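Long-range contacts in phosphoribosylaminoimidazole carboxylase, ATPase subunit (Thermotoga maritima, PDB 3AX6), which probably catalyses the ATP-dependent carboxylation of 5-aminoimidazole ribonucleotide with bicarbonate, giving N5-carboxyaminoimidazole ribonucleotide in purine biosynthesis: residues E170-E175 with E244-K249; Y193-M198 with A214-K219. All coordinates share one frame; numbering follows the deposited sequence.

Contact 1 of 2, residues E170-E175 with E244-K249. With ADP (adenosine-5'-diphosphate), chain E.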
ATOM      1  N   GLU A 170      31.646  25.951   7.276  1.00 21.53           N
ATOM      2  CA  GLU A 170      32.401  25.482   8.427  1.00 22.33           C
ATOM      3  C   GLU A 170      32.205  23.996   8.667  1.00 21.66           C
ATOM      4  O   GLU A 170      31.143  23.445   8.371  1.00 21.55           O
ATOM      5  CB  GLU A 170      31.988  26.262   9.674  1.00 24.47           C
ATOM      6  CG  GLU A 170      30.562  26.001  10.122  1.00 28.66           C
ATOM      7  CD  GLU A 170      30.235  26.700  11.421  1.00 31.50           C
ATOM      8  OE1 GLU A 170      31.007  26.522  12.389  1.00 33.14           O
ATOM      9  OE2 GLU A 170      29.211  27.419  11.478  1.00 32.30           O
ATOM     10  N   PHE A 171      33.237  23.356   9.206  1.00 19.54           N
ATOM     11  CA  PHE A 171      33.174  21.936   9.502  1.00 21.03           C
ATOM     12  C   PHE A 171      32.322  21.730  10.746  1.00 22.04           C
ATOM     13  O   PHE A 171      32.582  22.322  11.791  1.00 23.53           O
ATOM     14  CB  PHE A 171      34.564  21.361   9.755  1.00 20.72           C
ATOM     15  CG  PHE A 171      34.565  19.879   9.953  1.00 21.18           C
ATOM     16  CD1 PHE A 171      34.486  19.022   8.864  1.00 21.45           C
ATOM     17  CD2 PHE A 171      34.587  19.337  11.232  1.00 21.80           C
ATOM     18  CE1 PHE A 171      34.426  17.638   9.044  1.00 22.98           C
ATOM     19  CE2 PHE A 171      34.527  17.958  11.427  1.00 22.17           C
ATOM     20  CZ  PHE A 171      34.446  17.105  10.331  1.00 21.89           C
ATOM     21  N   VAL A 172      31.307  20.883  10.622  1.00 21.20           N
ATOM     22  CA  VAL A 172      30.394  20.591  11.719  1.00 21.56           C
ATOM     23  C   VAL A 172      30.682  19.227  12.353  1.00 21.00           C
ATOM     24  O   VAL A 172      30.836  18.227  11.649  1.00 20.41           O
ATOM     25  CB  VAL A 172      28.921  20.608  11.208  1.00 22.35           C
ATOM     26  CG1 VAL A 172      27.990  20.022  12.256  1.00 23.58           C
ATOM     27  CG2 VAL A 172      28.502  22.036  10.857  1.00 20.94           C
ATOM     28  N   GLU A 173      30.768  19.193  13.679  1.00 20.49           N
ATOM     29  CA  GLU A 173      31.001  17.933  14.380  1.00 21.08           C
ATOM     30  C   GLU A 173      29.639  17.295  14.592  1.00 19.53           C
ATOM     31  O   GLU A 173      28.943  17.581  15.570  1.00 19.36           O
ATOM     32  CB  GLU A 173      31.693  18.159  15.727  1.00 20.85           C
ATOM     33  CG  GLU A 173      33.020  18.889  15.618  1.00 25.30           C
ATOM     34  CD  GLU A 173      33.878  18.752  16.868  1.00 27.89           C
ATOM     35  OE1 GLU A 173      33.348  18.927  17.989  1.00 27.91           O
ATOM     36  OE2 GLU A 173      35.089  18.475  16.723  1.00 30.57           O
ATOM     37  N   ILE A 174      29.270  16.432  13.652  1.00 21.17           N
ATOM     38  CA  ILE A 174      27.986  15.745  13.667  1.00 21.09           C
ATOM     39  C   ILE A 174      27.891  14.636  14.706  1.00 21.03           C
ATOM     40  O   ILE A 174      28.766  13.782  14.796  1.00 21.44           O
ATOM     41  CB  ILE A 174      27.675  15.159  12.267  1.00 21.01           C
ATOM     42  CG1 ILE A 174      27.640  16.290  11.239  1.00 19.73           C
ATOM     43  CG2 ILE A 174      26.327  14.437  12.274  1.00 19.86           C
ATOM     44  CD1 ILE A 174      27.534  15.812   9.809  1.00 22.03           C
ATOM     45  N   GLU A 175      26.814  14.667  15.484  1.00 19.70           N
ATOM     46  CA  GLU A 175      26.557  13.668  16.512  1.00 21.20           C
ATOM     47  C   GLU A 175      25.644  12.627  15.864  1.00 21.80           C
ATOM     48  O   GLU A 175      25.877  11.421  15.960  1.00 22.33           O
ATOM     49  CB  GLU A 175      25.839  14.314  17.697  1.00 22.87           C
ATOM     50  CG  GLU A 175      26.329  13.876  19.065  1.00 30.40           C
ATOM     51  CD  GLU A 175      26.123  12.397  19.325  1.00 34.19           C
ATOM     52  OE1 GLU A 175      24.967  11.928  19.233  1.00 34.64           O
ATOM     53  OE2 GLU A 175      27.120  11.707  19.628  1.00 36.86           O
ATOM     54  N   GLU A 244      16.740  17.427   5.656  1.00 12.02           N
ATOM     55  CA  GLU A 244      17.867  16.747   6.287  1.00 12.56           C
ATOM     56  C   GLU A 244      18.599  17.699   7.218  1.00 11.27           C
ATOM     57  O   GLU A 244      18.945  18.806   6.835  1.00 10.67           O
ATOM     58  CB  GLU A 244      18.805  16.209   5.211  1.00 13.91           C
ATOM     59  CG  GLU A 244      18.128  15.196   4.316  1.00 19.74           C
ATOM     60  CD  GLU A 244      18.936  14.881   3.083  1.00 23.85           C
ATOM     61  OE1 GLU A 244      20.148  14.611   3.224  1.00 26.30           O
ATOM     62  OE2 GLU A 244      18.357  14.902   1.976  1.00 28.44           O
HETATM   63  N   MSE A 245      18.832  17.260   8.447  1.00 12.69           N
HETATM   64  CA  MSE A 245      19.487  18.106   9.437  1.00 13.70           C
HETATM   65  C   MSE A 245      20.617  17.404  10.177  1.00 13.64           C
HETATM   66  O   MSE A 245      20.725  16.175  10.155  1.00 11.79           O
HETATM   67  CB  MSE A 245      18.449  18.594  10.459  1.00 14.95           C
HETATM   68  CG  MSE A 245      17.300  19.396   9.866  1.00 13.55           C
HETATM   69 SE   MSE A 245      15.806  19.586  11.093  1.00 12.82          SE
HETATM   70  CE  MSE A 245      15.015  17.842  10.813  1.00  7.36           C
ATOM     71  N   PHE A 246      21.456  18.206  10.830  1.00 13.58           N
ATOM     72  CA  PHE A 246      22.571  17.699  11.621  1.00 12.83           C
ATOM     73  C   PHE A 246      22.337  18.030  13.084  1.00 12.71           C
ATOM     74  O   PHE A 246      21.926  19.142  13.413  1.00 10.96           O
ATOM     75  CB  PHE A 246      23.895  18.365  11.239  1.00 13.18           C
ATOM     76  CG  PHE A 246      24.382  18.050   9.860  1.00 15.85           C
ATOM     77  CD1 PHE A 246      24.123  16.819   9.272  1.00 16.32           C
ATOM     78  CD2 PHE A 246      25.154  18.977   9.167  1.00 17.22           C
ATOM     79  CE1 PHE A 246      24.622  16.512   8.018  1.00 16.62           C
ATOM     80  CE2 PHE A 246      25.662  18.679   7.908  1.00 19.63           C
ATOM     81  CZ  PHE A 246      25.395  17.440   7.331  1.00 18.09           C
ATOM     82  N   LEU A 247      22.594  17.062  13.954  1.00 14.76           N
ATOM     83  CA  LEU A 247      22.499  17.273  15.394  1.00 17.20           C
ATOM     84  C   LEU A 247      23.973  17.292  15.764  1.00 19.08           C
ATOM     85  O   LEU A 247      24.613  16.241  15.760  1.00 19.39           O
ATOM     86  CB  LEU A 247      21.810  16.102  16.100  1.00 17.34           C
ATOM     87  CG  LEU A 247      22.014  16.079  17.628  1.00 16.86           C
ATOM     88  CD1 LEU A 247      21.444  17.340  18.237  1.00 18.15           C
ATOM     89  CD2 LEU A 247      21.351  14.859  18.243  1.00 16.03           C
ATOM     90  N   THR A 248      24.519  18.477  16.047  1.00 19.38           N
ATOM     91  CA  THR A 248      25.941  18.588  16.379  1.00 18.88           C
ATOM     92  C   THR A 248      26.275  18.052  17.750  1.00 19.39           C
ATOM     93  O   THR A 248      25.389  17.790  18.562  1.00 20.03           O
ATOM     94  CB  THR A 248      26.461  20.044  16.312  1.00 18.30           C
ATOM     95  OG1 THR A 248      25.882  20.819  17.372  1.00 18.02           O
ATOM     96  CG2 THR A 248      26.131  20.662  14.968  1.00 16.67           C
ATOM     97  N   LYS A 249      27.572  17.885  17.984  1.00 19.90           N
ATOM     98  CA  LYS A 249      28.092  17.386  19.247  1.00 20.28           C
ATOM     99  C   LYS A 249      27.804  18.406  20.338  1.00 19.42           C
ATOM    100  O   LYS A 249      27.730  18.066  21.517  1.00 18.37           O
ATOM    101  CB  LYS A 249      29.601  17.173  19.123  1.00 22.72           C
ATOM    102  CG  LYS A 249      30.306  16.721  20.400  1.00 27.81           C
ATOM    103  CD  LYS A 249      31.745  17.259  20.440  1.00 30.36           C
ATOM    104  CE  LYS A 249      32.617  16.546  21.468  1.00 31.37           C
ATOM    105  NZ  LYS A 249      32.979  15.167  21.019  1.00 30.63           N
TER
HETATM  106  PB  ADP E 381      25.323  15.066  -0.742  1.00 48.46           P
HETATM  107  O1B ADP E 381      24.091  14.719   0.022  1.00 47.85           O
HETATM  108  O2B ADP E 381      26.227  13.732  -0.915  1.00 48.72           O
HETATM  109  O3B ADP E 381      24.872  15.671  -2.246  1.00 47.13           O
HETATM  110  PA  ADP E 381      26.018  16.346   1.631  1.00 38.43           P
HETATM  111  O1A ADP E 381      25.768  17.770   1.961  1.00 34.95           O
HETATM  112  O2A ADP E 381      24.779  15.461   2.191  1.00 39.65           O
HETATM  113  O3A ADP E 381      26.222  16.228  -0.001  1.00 43.77           O
HETATM  114  O5' ADP E 381      27.424  15.903   2.325  1.00 37.43           O
HETATM  115  C5' ADP E 381      27.406  14.483   2.544  1.00 32.89           C
HETATM  116  C4' ADP E 381      28.004  14.142   3.913  1.00 30.37           C
HETATM  117  O4' ADP E 381      29.160  14.992   4.207  1.00 28.36           O
HETATM  118  C3' ADP E 381      26.988  14.373   5.046  1.00 29.61           C
HETATM  119  O3' ADP E 381      26.140  13.234   5.257  1.00 31.86           O
HETATM  120  C2' ADP E 381      27.883  14.702   6.238  1.00 27.74           C
HETATM  121  O2' ADP E 381      28.263  13.518   6.944  1.00 28.42           O
HETATM  122  C1' ADP E 381      29.085  15.426   5.600  1.00 24.62           C
HETATM  123  N9  ADP E 381      28.962  16.894   5.716  1.00 22.53           N
HETATM  124  C8  ADP E 381      28.195  17.731   4.941  1.00 20.97           C
HETATM  125  N7  ADP E 381      28.326  18.963   5.332  1.00 20.10           N
HETATM  126  C5  ADP E 381      29.181  19.011   6.376  1.00 20.54           C
HETATM  127  C6  ADP E 381      29.701  20.042   7.206  1.00 19.54           C
HETATM  128  N6  ADP E 381      29.328  21.351   7.007  1.00 18.90           N
HETATM  129  N1  ADP E 381      30.567  19.716   8.191  1.00 21.36           N
HETATM  130  C2  ADP E 381      30.942  18.450   8.403  1.00 22.25           C
HETATM  131  N3  ADP E 381      30.475  17.452   7.648  1.00 22.37           N
HETATM  132  C4  ADP E 381      29.604  17.683   6.639  1.00 21.35           C
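The ring of Phe246 receives Ile174 CD1 squarely over one face, 3.5 Å from the ring centroid and 12° off the normal, a CH-pi contact. At the edge of the same ring, near its plane, stands the base of ADP, with Phe246 CZ 3.7 Å from C8. Val172 CG1 approaches obliquely at CD2. The ring of Phe171 meets the nucleotide rather than residues 244-249: C2 of the adenine lies over one of its faces, 3.6 Å from CD1. Phe246 can take this place because CG lies anti to its own carbonyl carbon (chi1 -66°); Ile174 stretches its chain out to CD1, a slim methyl that suits a ring face. Val172, beta-branched and compact, divides its side chain: CB sits 3.6 Å from ADP N1, while CG1 presses on Thr248 CG2, the two side chains crossing at about a right angle. The hydroxyl of Thr248 turns to Glu252 instead.

The backbones are tied at Ile174 and Thr248, an antiparallel non-hydrogen-bonded pair whose side chains diverge. Lys249 N donates to Glu173 O at 2.8 Å, and Glu175 N to Leu247 O at 2.7 Å. Beyond them Glu173 OE1 rests on the aliphatic CD of Lys249, their charged ends near but not paired.

Val172 N gives ADP N1 a 2.8 Å hydrogen bond, nearly straight at 169°, and N6 of the base returns one to Glu170 O. Recognition of the base by this linker of an ATP-grasp domain therefore probably depends more on the course of the backbone than on side-chain polar groups, although Glu169 OE2 also bonds the nucleotide. The side chains of Phe171, Val172, Ile174 and Phe246 line the adenine and ribose with apolar groups.

Contact 2 of 2, residues Y193-M198 with A214-K219; sequences YPVVEM and ARIEEK
Glu197 and Arg215 meet with their side chains crossing obliquely, the carboxylate and guanidinium planes turned only 24° from each other. Arg215 NH1 donates to OE2 of Glu197 at 2.9 Å, arriving on the syn side but 29° out of the carboxylate plane, whereas OE2 lies close to the plane of the guanidinium, at its edge. In Glu197 CG stands anti to the backbone N (chi1 -179°), and the extended chain beyond it gives a buried glutamate the length to carry its carboxylate to the guanidinium; a further bond from Arg215 N to OE1 is possible but doubtful. OE2 also has Lys176 as a salt-bridge partner, so two positive groups are likely to favour the ionised carboxylate, and Arg215 NH2 goes on to Glu355. An alanine in place of Arg215 would probably leave Glu355 without this mate and take one positive partner from Glu197.

Ala214 is small enough to let the chains close in, its CB 3.6 Å from Glu197 CB, and its N donates to Val195 O at 3.1 Å. Val195 CG2 touches that same methyl and meets Ile216 CD1 tip to tip. Strand 190-198 lies between strands 174-184 and 209-212 in the antiparallel sheet, and residues 214-217, with Arg215 centring an inverse gamma turn, lead from strand 209-212 to the N-cap, Glu217, of helix 218-235.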
ATOM      1  N   TYR A 193       5.956  14.905  10.055  1.00  9.16           N
ATOM      2  CA  TYR A 193       6.200  13.512  10.399  1.00  9.25           C
ATOM      3  C   TYR A 193       7.207  13.387  11.518  1.00  9.56           C
ATOM      4  O   TYR A 193       7.811  14.368  11.933  1.00  8.96           O
ATOM      5  CB  TYR A 193       6.706  12.752   9.166  1.00  6.76           C
ATOM      6  CG  TYR A 193       5.589  12.366   8.220  1.00  9.66           C
ATOM      7  CD1 TYR A 193       4.844  11.204   8.420  1.00  8.81           C
ATOM      8  CD2 TYR A 193       5.249  13.184   7.146  1.00  9.08           C
ATOM      9  CE1 TYR A 193       3.790  10.872   7.569  1.00 10.88           C
ATOM     10  CE2 TYR A 193       4.201  12.865   6.299  1.00 10.89           C
ATOM     11  CZ  TYR A 193       3.475  11.712   6.512  1.00 10.43           C
ATOM     12  OH  TYR A 193       2.437  11.414   5.663  1.00 11.10           O
ATOM     13  N   PRO A 194       7.371  12.176  12.055  1.00 11.88           N
ATOM     14  CA  PRO A 194       8.354  12.040  13.129  1.00 12.57           C
ATOM     15  C   PRO A 194       9.744  12.308  12.532  1.00 13.11           C
ATOM     16  O   PRO A 194       9.935  12.223  11.314  1.00 10.23           O
ATOM     17  CB  PRO A 194       8.190  10.585  13.563  1.00 13.10           C
ATOM     18  CG  PRO A 194       6.744  10.303  13.263  1.00 13.27           C
ATOM     19  CD  PRO A 194       6.556  10.954  11.922  1.00 11.16           C
ATOM     20  N   VAL A 195      10.702  12.666  13.375  1.00 13.27           N
ATOM     21  CA  VAL A 195      12.041  12.888  12.874  1.00 14.71           C
ATOM     22  C   VAL A 195      12.681  11.503  12.881  1.00 14.86           C
ATOM     23  O   VAL A 195      12.431  10.715  13.789  1.00 14.80           O
ATOM     24  CB  VAL A 195      12.837  13.897  13.766  1.00 14.39           C
ATOM     25  CG1 VAL A 195      12.099  14.163  15.050  1.00 12.93           C
ATOM     26  CG2 VAL A 195      14.229  13.371  14.050  1.00 14.06           C
ATOM     27  N   VAL A 196      13.467  11.188  11.853  1.00 14.14           N
ATOM     28  CA  VAL A 196      14.115   9.883  11.795  1.00 13.80           C
ATOM     29  C   VAL A 196      15.627   9.996  11.859  1.00 14.19           C
ATOM     30  O   VAL A 196      16.197  11.066  11.633  1.00 11.50           O
ATOM     31  CB  VAL A 196      13.711   9.091  10.533  1.00 13.83           C
ATOM     32  CG1 VAL A 196      12.221   8.810  10.568  1.00 14.93           C
ATOM     33  CG2 VAL A 196      14.092   9.853   9.281  1.00 14.59           C
ATOM     34  N   GLU A 197      16.263   8.872  12.171  1.00 14.59           N
ATOM     35  CA  GLU A 197      17.709   8.804  12.324  1.00 14.11           C
ATOM     36  C   GLU A 197      18.378   8.028  11.202  1.00 15.18           C
ATOM     37  O   GLU A 197      17.942   6.930  10.844  1.00 13.52           O
ATOM     38  CB  GLU A 197      18.030   8.143  13.673  1.00 14.21           C
ATOM     39  CG  GLU A 197      19.507   8.007  14.034  1.00 17.72           C
ATOM     40  CD  GLU A 197      19.731   7.202  15.323  1.00 19.38           C
ATOM     41  OE1 GLU A 197      18.868   7.239  16.228  1.00 22.26           O
ATOM     42  OE2 GLU A 197      20.778   6.540  15.445  1.00 21.11           O
HETATM   43  N   MSE A 198      19.432   8.613  10.641  1.00 16.54           N
HETATM   44  CA  MSE A 198      20.198   7.957   9.592  1.00 19.76           C
HETATM   45  C   MSE A 198      21.220   7.096  10.317  1.00 20.18           C
HETATM   46  O   MSE A 198      22.011   7.602  11.108  1.00 18.67           O
HETATM   47  CB  MSE A 198      20.940   8.976   8.722  1.00 23.53           C
HETATM   48  CG  MSE A 198      20.057  10.022   8.066  1.00 29.79           C
HETATM   49 SE   MSE A 198      18.610   9.247   7.062  1.00 36.57          SE
HETATM   50  CE  MSE A 198      19.562   8.813   5.440  1.00 34.56           C
ATOM     51  N   ALA A 214      13.884   8.651  15.503  1.00 15.10           N
ATOM     52  CA  ALA A 214      15.290   8.834  15.841  1.00 15.00           C
ATOM     53  C   ALA A 214      15.494   8.621  17.335  1.00 14.98           C
ATOM     54  O   ALA A 214      14.642   8.985  18.146  1.00 16.52           O
ATOM     55  CB  ALA A 214      15.747  10.230  15.440  1.00 15.51           C
ATOM     56  N   ARG A 215      16.619   8.015  17.699  1.00 14.03           N
ATOM     57  CA  ARG A 215      16.906   7.776  19.104  1.00 14.63           C
ATOM     58  C   ARG A 215      17.625   8.997  19.654  1.00 15.42           C
ATOM     59  O   ARG A 215      18.846   9.000  19.821  1.00 12.89           O
ATOM     60  CB  ARG A 215      17.768   6.529  19.263  1.00 12.16           C
ATOM     61  CG  ARG A 215      17.185   5.335  18.545  1.00 12.92           C
ATOM     62  CD  ARG A 215      18.176   4.817  17.552  1.00 14.38           C
ATOM     63  NE  ARG A 215      18.883   3.671  18.085  1.00 13.38           N
ATOM     64  CZ  ARG A 215      20.116   3.332  17.740  1.00 12.85           C
ATOM     65  NH1 ARG A 215      20.792   4.061  16.857  1.00 12.82           N
ATOM     66  NH2 ARG A 215      20.664   2.251  18.272  1.00 14.39           N
ATOM     67  N   ILE A 216      16.847  10.045  19.909  1.00 15.42           N
ATOM     68  CA  ILE A 216      17.381  11.293  20.440  1.00 15.82           C
ATOM     69  C   ILE A 216      16.466  11.824  21.529  1.00 17.16           C
ATOM     70  O   ILE A 216      15.276  11.498  21.569  1.00 17.27           O
ATOM     71  CB  ILE A 216      17.485  12.370  19.349  1.00 13.07           C
ATOM     72  CG1 ILE A 216      16.106  12.593  18.718  1.00 10.57           C
ATOM     73  CG2 ILE A 216      18.545  11.966  18.322  1.00 12.56           C
ATOM     74  CD1 ILE A 216      16.052  13.764  17.758  1.00 10.74           C
ATOM     75  N   GLU A 217      17.019  12.646  22.411  1.00 18.26           N
ATOM     76  CA  GLU A 217      16.220  13.216  23.476  1.00 20.26           C
ATOM     77  C   GLU A 217      15.047  13.994  22.875  1.00 21.27           C
ATOM     78  O   GLU A 217      15.205  14.722  21.895  1.00 22.07           O
ATOM     79  CB  GLU A 217      17.081  14.131  24.342  1.00 22.05           C
ATOM     80  CG  GLU A 217      18.170  13.407  25.102  1.00 23.38           C
ATOM     81  CD  GLU A 217      18.772  14.264  26.191  1.00 24.95           C
ATOM     82  OE1 GLU A 217      17.995  14.927  26.911  1.00 24.38           O
ATOM     83  OE2 GLU A 217      20.013  14.266  26.340  1.00 27.89           O
ATOM     84  N   GLU A 218      13.868  13.826  23.460  1.00 21.79           N
ATOM     85  CA  GLU A 218      12.677  14.505  22.976  1.00 23.41           C
ATOM     86  C   GLU A 218      12.893  16.007  22.718  1.00 23.03           C
ATOM     87  O   GLU A 218      12.264  16.584  21.828  1.00 22.03           O
ATOM     88  CB  GLU A 218      11.530  14.293  23.968  1.00 27.76           C
ATOM     89  CG  GLU A 218      10.259  15.067  23.646  1.00 34.68           C
ATOM     90  CD  GLU A 218       9.643  14.680  22.306  1.00 39.27           C
ATOM     91  OE1 GLU A 218       9.188  13.522  22.163  1.00 42.43           O
ATOM     92  OE2 GLU A 218       9.613  15.538  21.395  1.00 40.91           O
ATOM     93  N   LYS A 219      13.779  16.645  23.480  1.00 21.08           N
ATOM     94  CA  LYS A 219      14.012  18.069  23.271  1.00 19.03           C
ATOM     95  C   LYS A 219      14.533  18.305  21.860  1.00 18.62           C
ATOM     96  O   LYS A 219      14.156  19.272  21.206  1.00 18.33           O
ATOM     97  CB  LYS A 219      15.010  18.627  24.303  1.00 19.12           C
ATOM     98  CG  LYS A 219      16.462  18.182  24.132  1.00 18.34           C
ATOM     99  CD  LYS A 219      17.303  18.597  25.330  1.00 17.83           C
ATOM    100  CE  LYS A 219      18.710  18.033  25.240  1.00 20.89           C
ATOM    101  NZ  LYS A 219      19.495  18.248  26.490  1.00 19.96           N
TER

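The two contacts lie about 14 Å apart between centres, within the ATP-grasp domain, and draw on one antiparallel sheet, where strands 239-248, 174-184 and 190-198 run side by side. Along the chain contact 2 is nested inside the loop closed by contact 1: residues 170-175 lead into strand 174-184, then come strand 190-198, the turn at 214-217, helix 218-235 and finally strand 239-248. They meet directly where Leu247 CD2 packs on Ile216 CG2. Contact 1 forms part of the adenine pocket, whereas the side chain of Glu197 is about 12 Å from ADP; the shared sheet thus places the Glu197-Arg215 salt bridge near the pocket but not in it.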